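PDB 3GUX: putative Zn-dependent exopeptidase from Bacteroides vulgatus ATCC 8482, which probably acts as a zinc-dependent aminopeptidase of the M28 family, removing residues from the N-terminal ends of peptides. Local coordinates for residues 210-215 against 266-271; 236-241 against 303-308. All coordinates share one frame; numbering follows the deposited sequence.

Interaction 1: 210-215 against 266-271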
ATOM      1  N   ALA A 210     -13.984  -9.180   5.067  1.00 20.11           N
ATOM      2  CA  ALA A 210     -13.907  -8.060   4.151  1.00 17.67           C
ATOM      3  C   ALA A 210     -14.156  -8.589   2.748  1.00 17.18           C
ATOM      4  O   ALA A 210     -13.955  -9.771   2.473  1.00 17.10           O
ATOM      5  CB  ALA A 210     -12.555  -7.383   4.230  1.00 13.30           C
ATOM      6  N   THR A 211     -14.662  -7.711   1.889  1.00 16.33           N
ATOM      7  CA  THR A 211     -14.923  -8.048   0.503  1.00 16.99           C
ATOM      8  C   THR A 211     -14.361  -6.929  -0.364  1.00 16.92           C
ATOM      9  O   THR A 211     -14.767  -5.771  -0.259  1.00 17.51           O
ATOM     10  CB  THR A 211     -16.417  -8.331   0.231  1.00 18.40           C
ATOM     11  OG1 THR A 211     -17.202  -7.232   0.689  1.00 13.68           O
ATOM     12  CG2 THR A 211     -16.843  -9.636   0.949  1.00 12.84           C
ATOM     13  N   PHE A 212     -13.362  -7.304  -1.163  1.00 15.14           N
ATOM     14  CA  PHE A 212     -12.677  -6.408  -2.073  1.00 13.51           C
ATOM     15  C   PHE A 212     -13.299  -6.591  -3.449  1.00 13.95           C
ATOM     16  O   PHE A 212     -13.160  -7.625  -4.085  1.00 14.06           O
ATOM     17  CB  PHE A 212     -11.178  -6.689  -2.060  1.00 13.14           C
ATOM     18  CG  PHE A 212     -10.632  -6.826  -0.667  1.00 12.33           C
ATOM     19  CD1 PHE A 212     -10.614  -5.731   0.178  1.00 12.26           C
ATOM     20  CD2 PHE A 212     -10.187  -8.063  -0.195  1.00 12.97           C
ATOM     21  CE1 PHE A 212     -10.157  -5.849   1.492  1.00 14.54           C
ATOM     22  CE2 PHE A 212      -9.738  -8.204   1.108  1.00 10.66           C
ATOM     23  CZ  PHE A 212      -9.712  -7.098   1.950  1.00 13.68           C
ATOM     24  N   TYR A 213     -14.066  -5.591  -3.851  1.00 13.54           N
ATOM     25  CA  TYR A 213     -14.740  -5.594  -5.128  1.00 14.81           C
ATOM     26  C   TYR A 213     -13.852  -4.919  -6.165  1.00 15.19           C
ATOM     27  O   TYR A 213     -12.854  -4.266  -5.795  1.00 15.54           O
ATOM     28  CB  TYR A 213     -16.090  -4.861  -5.002  1.00 16.64           C
ATOM     29  CG  TYR A 213     -17.207  -5.723  -4.472  1.00 17.45           C
ATOM     30  CD1 TYR A 213     -17.200  -6.164  -3.168  1.00 21.58           C
ATOM     31  CD2 TYR A 213     -18.277  -6.098  -5.289  1.00 23.54           C
ATOM     32  CE1 TYR A 213     -18.204  -6.958  -2.683  1.00 21.79           C
ATOM     33  CE2 TYR A 213     -19.299  -6.893  -4.799  1.00 27.28           C
ATOM     34  CZ  TYR A 213     -19.242  -7.317  -3.485  1.00 28.66           C
ATOM     35  OH  TYR A 213     -20.217  -8.114  -2.949  1.00 37.72           O
ATOM     36  N   TYR A 214     -14.199  -5.073  -7.453  1.00 14.13           N
ATOM     37  CA  TYR A 214     -13.500  -4.320  -8.488  1.00 12.64           C
ATOM     38  C   TYR A 214     -13.854  -2.872  -8.215  1.00 14.75           C
ATOM     39  O   TYR A 214     -15.019  -2.482  -8.339  1.00 14.94           O
ATOM     40  CB  TYR A 214     -13.912  -4.681  -9.909  1.00 15.44           C
ATOM     41  CG  TYR A 214     -13.541  -6.059 -10.407  1.00  9.99           C
ATOM     42  CD1 TYR A 214     -12.325  -6.657 -10.083  1.00 11.75           C
ATOM     43  CD2 TYR A 214     -14.366  -6.708 -11.303  1.00 12.41           C
ATOM     44  CE1 TYR A 214     -11.997  -7.906 -10.568  1.00 16.02           C
ATOM     45  CE2 TYR A 214     -14.036  -7.932 -11.810  1.00 11.71           C
ATOM     46  CZ  TYR A 214     -12.858  -8.531 -11.442  1.00 15.15           C
ATOM     47  OH  TYR A 214     -12.548  -9.756 -11.965  1.00 12.18           O
ATOM     48  N   GLU A 215     -12.861  -2.099  -7.773  1.00 15.44           N
ATOM     49  CA  GLU A 215     -13.059  -0.688  -7.473  1.00 13.85           C
ATOM     50  C   GLU A 215     -13.162   0.077  -8.782  1.00 15.34           C
ATOM     51  O   GLU A 215     -12.399  -0.201  -9.739  1.00 13.09           O
ATOM     52  CB  GLU A 215     -11.929  -0.183  -6.572  1.00 16.92           C
ATOM     53  CG  GLU A 215     -12.086   1.265  -6.105  1.00 13.20           C
ATOM     54  CD  GLU A 215     -11.615   2.271  -7.146  1.00 16.12           C
ATOM     55  OE1 GLU A 215     -10.605   2.007  -7.832  1.00 12.88           O
ATOM     56  OE2 GLU A 215     -12.242   3.333  -7.276  1.00 17.69           O
ATOM     57  N   VAL A 266      -4.036  -0.299  -8.836  1.00 10.83           N
ATOM     58  CA  VAL A 266      -5.211  -1.014  -8.361  1.00 10.08           C
ATOM     59  C   VAL A 266      -5.437  -0.768  -6.885  1.00 10.49           C
ATOM     60  O   VAL A 266      -4.544  -1.005  -6.079  1.00 14.54           O
ATOM     61  CB  VAL A 266      -5.066  -2.569  -8.615  1.00  8.24           C
ATOM     62  CG1 VAL A 266      -6.284  -3.307  -8.169  1.00  4.80           C
ATOM     63  CG2 VAL A 266      -4.816  -2.878 -10.105  1.00 10.15           C
ATOM     64  N   ASP A 267      -6.635  -0.328  -6.523  1.00  9.16           N
ATOM     65  CA  ASP A 267      -6.997  -0.174  -5.125  1.00 12.26           C
ATOM     66  C   ASP A 267      -7.689  -1.456  -4.601  1.00 12.80           C
ATOM     67  O   ASP A 267      -8.729  -1.865  -5.146  1.00 12.10           O
ATOM     68  CB  ASP A 267      -7.905   1.053  -4.965  1.00 14.30           C
ATOM     69  CG  ASP A 267      -8.046   1.517  -3.522  1.00 13.30           C
ATOM     70  OD1 ASP A 267      -7.377   0.964  -2.594  1.00 15.47           O
ATOM     71  OD2 ASP A 267      -8.838   2.460  -3.309  1.00 16.05           O
ATOM     72  N   ILE A 268      -7.081  -2.110  -3.595  1.00 12.50           N
ATOM     73  CA  ILE A 268      -7.665  -3.251  -2.886  1.00 11.39           C
ATOM     74  C   ILE A 268      -8.222  -2.598  -1.627  1.00 12.74           C
ATOM     75  O   ILE A 268      -7.440  -2.248  -0.742  1.00  9.20           O
ATOM     76  CB  ILE A 268      -6.636  -4.367  -2.530  1.00 14.00           C
ATOM     77  CG1 ILE A 268      -5.900  -4.844  -3.805  1.00 13.36           C
ATOM     78  CG2 ILE A 268      -7.324  -5.502  -1.761  1.00 10.60           C
ATOM     79  CD1 ILE A 268      -4.818  -5.965  -3.541  1.00 12.89           C
ATOM     80  N   ILE A 269      -9.546  -2.422  -1.585  1.00 12.79           N
ATOM     81  CA  ILE A 269     -10.242  -1.652  -0.560  1.00 10.26           C
ATOM     82  C   ILE A 269     -11.557  -2.334  -0.179  1.00 13.77           C
ATOM     83  O   ILE A 269     -12.299  -2.780  -1.037  1.00 13.35           O
ATOM     84  CB  ILE A 269     -10.478  -0.178  -1.019  1.00 10.92           C
ATOM     85  CG1 ILE A 269     -11.134   0.682   0.091  1.00 17.17           C
ATOM     86  CG2 ILE A 269     -11.255  -0.130  -2.360  1.00  6.44           C
ATOM     87  CD1 ILE A 269     -11.107   2.224  -0.179  1.00 12.56           C
ATOM     88  N   ASN A 270     -11.807  -2.480   1.128  1.00 14.30           N
ATOM     89  CA  ASN A 270     -13.038  -3.085   1.571  1.00 16.26           C
ATOM     90  C   ASN A 270     -14.270  -2.266   1.135  1.00 16.68           C
ATOM     91  O   ASN A 270     -14.279  -1.040   1.284  1.00 17.13           O
ATOM     92  CB  ASN A 270     -13.034  -3.281   3.093  1.00 20.00           C
ATOM     93  CG  ASN A 270     -14.275  -3.988   3.569  1.00 23.45           C
ATOM     94  OD1 ASN A 270     -14.702  -5.000   2.990  1.00 19.36           O
ATOM     95  ND2 ASN A 270     -14.886  -3.451   4.604  1.00 28.68           N
ATOM     96  N   TYR A 271     -15.276  -2.953   0.584  1.00 16.72           N
ATOM     97  CA  TYR A 271     -16.540  -2.405   0.139  1.00 18.96           C
ATOM     98  C   TYR A 271     -17.687  -3.222   0.756  1.00 21.85           C
ATOM     99  O   TYR A 271     -17.749  -4.471   0.571  1.00 18.25           O
ATOM    100  CB  TYR A 271     -16.613  -2.473  -1.395  1.00 19.74           C
ATOM    101  CG  TYR A 271     -17.919  -2.012  -1.952  1.00 27.17           C
ATOM    102  CD1 TYR A 271     -18.249  -0.659  -1.954  1.00 30.50           C
ATOM    103  CD2 TYR A 271     -18.831  -2.922  -2.506  1.00 34.60           C
ATOM    104  CE1 TYR A 271     -19.465  -0.214  -2.471  1.00 34.37           C
ATOM    105  CE2 TYR A 271     -20.042  -2.484  -3.025  1.00 35.94           C
ATOM    106  CZ  TYR A 271     -20.347  -1.124  -3.004  1.00 31.19           C
ATOM    107  OH  TYR A 271     -21.539  -0.669  -3.510  1.00 41.15           O
TER
HETATM  108  O   HOH W   1     -11.032  -3.311  -4.152  1.00 10.49           O
HETATM  109  O   HOH W   2     -13.816  -2.661  -3.271  1.00 14.81           O
HETATM  110  O   HOH W   3      -9.935  -2.970  -7.483  1.00 13.10           O
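The ring of Phe-212 takes the methyl CG2 of Ile-268 over one face, a CH-pi contact with the carbon 4.0 Å from the ring centroid, while the carbonyl carbon of Ile-269 and the backbone N of Asn-270 lie at its edge. Tyr-271 turns its CD2 edge onto a face of Tyr-213 in a T-shaped pair, the planes 68° apart and CD2 of Tyr-271 3.7 Å from CD1 of Tyr-213. An alanine at Phe-212 would probably leave the Ile-268 methyl without its ring face and open a gap toward Val-302 of helix 296-311. The peptide N and O of Thr-211 are both held by 266-271: N donates to OD1 of Asn-270 (2.9 Å) from 19° out of the carbonyl plane, and O accepts a nearly straight bond from N of Tyr-271 (3.0 Å). With CG anti to its backbone N (chi1 -176°), Asn-270 carries its amide toward Thr-211. Farther along, the strands separate: one water accepts from N of Tyr-213 and donates to O of Ile-269; another accepts from N of Glu-215 and donates to O of Asp-267. The Glu-215 carboxylate, hydrogen-bonded through OE1 to Ser-218 N and His-254 NE2 and through OE2 to Tyr-217 N, caps backbone N-H groups at the turn into the next helix. The short strand 212-214 thus lies roughly antiparallel beside edge strand 265-269, linked partly through water, in the phosphorylase/hydrolase-like fold of M28 peptidases.

Interaction 2: 236-241 against 303-308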
ATOM      1  N   LEU A 236      -5.838 -19.279  -5.280  1.00 13.14           N
ATOM      2  CA  LEU A 236      -5.249 -19.577  -3.960  1.00 14.31           C
ATOM      3  C   LEU A 236      -6.308 -19.970  -2.928  1.00 12.85           C
ATOM      4  O   LEU A 236      -5.959 -20.420  -1.844  1.00 16.80           O
ATOM      5  CB  LEU A 236      -4.480 -18.384  -3.392  1.00 15.57           C
ATOM      6  CG  LEU A 236      -3.228 -17.860  -4.092  1.00 19.37           C
ATOM      7  CD1 LEU A 236      -2.832 -16.475  -3.478  1.00 15.61           C
ATOM      8  CD2 LEU A 236      -2.104 -18.917  -4.021  1.00 15.98           C
ATOM      9  N   GLY A 237      -7.589 -19.810  -3.248  1.00 12.87           N
ATOM     10  CA  GLY A 237      -8.677 -20.140  -2.324  1.00 11.35           C
ATOM     11  C   GLY A 237      -9.230 -18.967  -1.519  1.00 10.35           C
ATOM     12  O   GLY A 237      -9.981 -19.168  -0.578  1.00 10.20           O
ATOM     13  N   TYR A 238      -8.839 -17.745  -1.863  1.00 10.93           N
ATOM     14  CA  TYR A 238      -9.333 -16.535  -1.212  1.00 10.78           C
ATOM     15  C   TYR A 238     -10.449 -15.790  -1.965  1.00 11.49           C
ATOM     16  O   TYR A 238     -10.637 -14.604  -1.737  1.00 11.64           O
ATOM     17  CB  TYR A 238      -8.169 -15.567  -1.011  1.00 11.48           C
ATOM     18  CG  TYR A 238      -7.033 -16.200  -0.240  1.00  8.58           C
ATOM     19  CD1 TYR A 238      -7.235 -16.782   1.015  1.00 13.49           C
ATOM     20  CD2 TYR A 238      -5.756 -16.188  -0.744  1.00 14.44           C
ATOM     21  CE1 TYR A 238      -6.190 -17.361   1.705  1.00 17.00           C
ATOM     22  CE2 TYR A 238      -4.719 -16.749  -0.057  1.00 15.30           C
ATOM     23  CZ  TYR A 238      -4.931 -17.343   1.152  1.00 15.11           C
ATOM     24  OH  TYR A 238      -3.855 -17.868   1.796  1.00 19.88           O
ATOM     25  N   GLY A 239     -11.189 -16.473  -2.821  1.00 11.55           N
ATOM     26  CA  GLY A 239     -12.287 -15.873  -3.600  1.00 13.89           C
ATOM     27  C   GLY A 239     -13.399 -15.225  -2.786  1.00 14.30           C
ATOM     28  O   GLY A 239     -14.075 -14.318  -3.290  1.00 15.35           O
ATOM     29  N   LYS A 240     -13.611 -15.711  -1.559  1.00 14.04           N
ATOM     30  CA  LYS A 240     -14.556 -15.122  -0.597  1.00 14.37           C
ATOM     31  C   LYS A 240     -14.272 -13.656  -0.362  1.00 12.65           C
ATOM     32  O   LYS A 240     -15.186 -12.842  -0.166  1.00 11.46           O
ATOM     33  CB  LYS A 240     -14.429 -15.811   0.762  1.00 14.79           C
ATOM     34  N   TYR A 241     -12.990 -13.326  -0.375  1.00 12.30           N
ATOM     35  CA  TYR A 241     -12.522 -11.982  -0.118  1.00 12.18           C
ATOM     36  C   TYR A 241     -12.454 -11.122  -1.364  1.00 13.63           C
ATOM     37  O   TYR A 241     -12.772  -9.960  -1.285  1.00 11.71           O
ATOM     38  CB  TYR A 241     -11.150 -12.023   0.535  1.00 13.50           C
ATOM     39  CG  TYR A 241     -11.156 -12.679   1.885  1.00 10.14           C
ATOM     40  CD1 TYR A 241     -11.551 -11.959   3.017  1.00  9.70           C
ATOM     41  CD2 TYR A 241     -10.780 -14.002   2.034  1.00  9.41           C
ATOM     42  CE1 TYR A 241     -11.566 -12.530   4.265  1.00 17.41           C
ATOM     43  CE2 TYR A 241     -10.798 -14.604   3.291  1.00 15.31           C
ATOM     44  CZ  TYR A 241     -11.175 -13.851   4.404  1.00 14.62           C
ATOM     45  OH  TYR A 241     -11.181 -14.424   5.660  1.00 17.34           O
ATOM     46  N   GLY A 303      -2.490 -10.402   1.935  1.00 11.08           N
ATOM     47  CA  GLY A 303      -1.049 -10.473   1.885  1.00 11.60           C
ATOM     48  C   GLY A 303      -0.568 -11.585   0.977  1.00  9.85           C
ATOM     49  O   GLY A 303       0.322 -11.362   0.145  1.00 11.12           O
ATOM     50  N   GLN A 304      -1.145 -12.778   1.096  1.00 13.37           N
ATOM     51  CA  GLN A 304      -0.663 -13.898   0.256  1.00 10.12           C
ATOM     52  C   GLN A 304      -0.949 -13.668  -1.221  1.00 11.55           C
ATOM     53  O   GLN A 304      -0.130 -14.055  -2.096  1.00 10.65           O
ATOM     54  CB  GLN A 304      -1.290 -15.234   0.673  1.00 13.65           C
ATOM     55  CG  GLN A 304      -0.514 -16.459   0.139  1.00 13.53           C
ATOM     56  CD  GLN A 304       0.905 -16.461   0.657  1.00 17.29           C
ATOM     57  OE1 GLN A 304       1.105 -16.438   1.872  1.00 15.54           O
ATOM     58  NE2 GLN A 304       1.902 -16.472  -0.258  1.00  8.41           N
ATOM     59  N   THR A 305      -2.121 -13.096  -1.508  1.00 11.65           N
ATOM     60  CA  THR A 305      -2.526 -12.819  -2.897  1.00 10.07           C
ATOM     61  C   THR A 305      -1.532 -11.832  -3.492  1.00 10.86           C
ATOM     62  O   THR A 305      -1.029 -12.070  -4.569  1.00 12.80           O
ATOM     63  CB  THR A 305      -3.969 -12.277  -2.992  1.00 11.92           C
ATOM     64  OG1 THR A 305      -4.876 -13.310  -2.614  1.00 11.61           O
ATOM     65  CG2 THR A 305      -4.319 -11.745  -4.421  1.00  8.52           C
ATOM     66  N   VAL A 306      -1.193 -10.771  -2.748  1.00 12.01           N
ATOM     67  CA  VAL A 306      -0.227  -9.790  -3.241  1.00  8.95           C
ATOM     68  C   VAL A 306       1.136 -10.433  -3.492  1.00  7.24           C
ATOM     69  O   VAL A 306       1.748 -10.176  -4.515  1.00  8.82           O
ATOM     70  CB  VAL A 306      -0.114  -8.516  -2.348  1.00  7.79           C
ATOM     71  CG1 VAL A 306       1.052  -7.610  -2.798  1.00  9.83           C
ATOM     72  CG2 VAL A 306      -1.388  -7.713  -2.432  1.00  8.92           C
HETATM   73  N   MSE A 307       1.569 -11.318  -2.622  1.00  8.64           N
HETATM   74  CA  MSE A 307       2.865 -11.960  -2.863  1.00 12.62           C
HETATM   75  C   MSE A 307       2.841 -12.905  -4.051  1.00 11.49           C
HETATM   76  O   MSE A 307       3.741 -12.839  -4.887  1.00 14.72           O
HETATM   77  CB  MSE A 307       3.344 -12.670  -1.627  1.00 12.56           C
HETATM   78  CG  MSE A 307       3.384 -11.697  -0.521  1.00 12.95           C
HETATM   79 SE   MSE A 307       4.505 -12.270   0.803  0.75 25.37          SE
HETATM   80  CE  MSE A 307       5.971 -11.387   0.007  1.00  5.92           C
ATOM     81  N   ASP A 308       1.813 -13.736  -4.176  1.00 12.15           N
ATOM     82  CA  ASP A 308       1.747 -14.659  -5.328  1.00 10.99           C
ATOM     83  C   ASP A 308       1.617 -13.870  -6.640  1.00 10.59           C
ATOM     84  O   ASP A 308       2.128 -14.314  -7.650  1.00 10.97           O
ATOM     85  CB  ASP A 308       0.637 -15.716  -5.181  1.00 11.61           C
ATOM     86  CG  ASP A 308       1.070 -16.914  -4.343  1.00 10.08           C
ATOM     87  OD1 ASP A 308       1.589 -17.884  -4.928  1.00 19.75           O
ATOM     88  OD2 ASP A 308       0.862 -16.912  -3.119  1.00 16.27           O
TER
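Leu-236 and Tyr-238 reach across to one side of helix 296-311 and converge on Thr-305, Leu-236 reaching on to Asp-308 and Tyr-238 to Gln-304. The isobutyl group of Leu-236 crosses the Asp-308 side chain at a slant and puts both methyls on it, CD2 lying 3.7 Å from OD2 of Asp-308. Its other methyl, CD1, also rests against the helix backbone, 3.7 Å from CA of Thr-305. CG of Leu-236 is anti to its own carbonyl carbon (chi1 -65°), and the extended chi2 carries CD1 forward onto the helix. Tyr-238 and Thr-305 run alongside each other, pointing opposite ways, with CD2 of Tyr-238 3.5 Å from OG1 of Thr-305, a hydroxyl whose hydrogen bond is to the carbonyl O of Ala-301 one turn back. Farther out along the ring, CE2 of Tyr-238 comes within 3.8 Å of CB of Gln-304, and the phenol oxygen meets the same carbon. The bend at chi2 of Gln-304 (60°) swings the amide away from the tyrosine. There NE2 of Gln-304 donates to OD2 of Asp-308 (3.1 Å), on the syn side of the carboxylate but 30° out of its plane, and also to Pro-22 O; OE1 is held by Lys-300 and by Phe-24 N. The amide is thereby fixed in rotation, and Asp-308 OD1 is taken by Ala-21 N. Across the interface itself the contact is van der Waals. It joins the Schellman-terminated end of helix 223-236, where Gly-237 has positive phi, to the C-terminal helix 296-311.

In the fold
The centres of interactions 1 and 2 lie about 13 Å apart, and their segments alternate along the chain: 210-215, 236-241, 266-271, 303-308. Helix 223-236 and the loop after it come between the two strands of interaction 1 in the sequence, while strand 265-269, an outermost strand of the mixed six-stranded sheet, comes before helix 296-311. The two contacts touch directly: Phe-212 N lies 2.7 Å from Tyr-241 O, a probable hydrogen bond, and Ile-268 CD1 packs on Val-306 CG2. Together they join the sheet edge, the 212-214 strand, the loop 237-241 and the C-terminal helix, which pack against one another within the M28 family region.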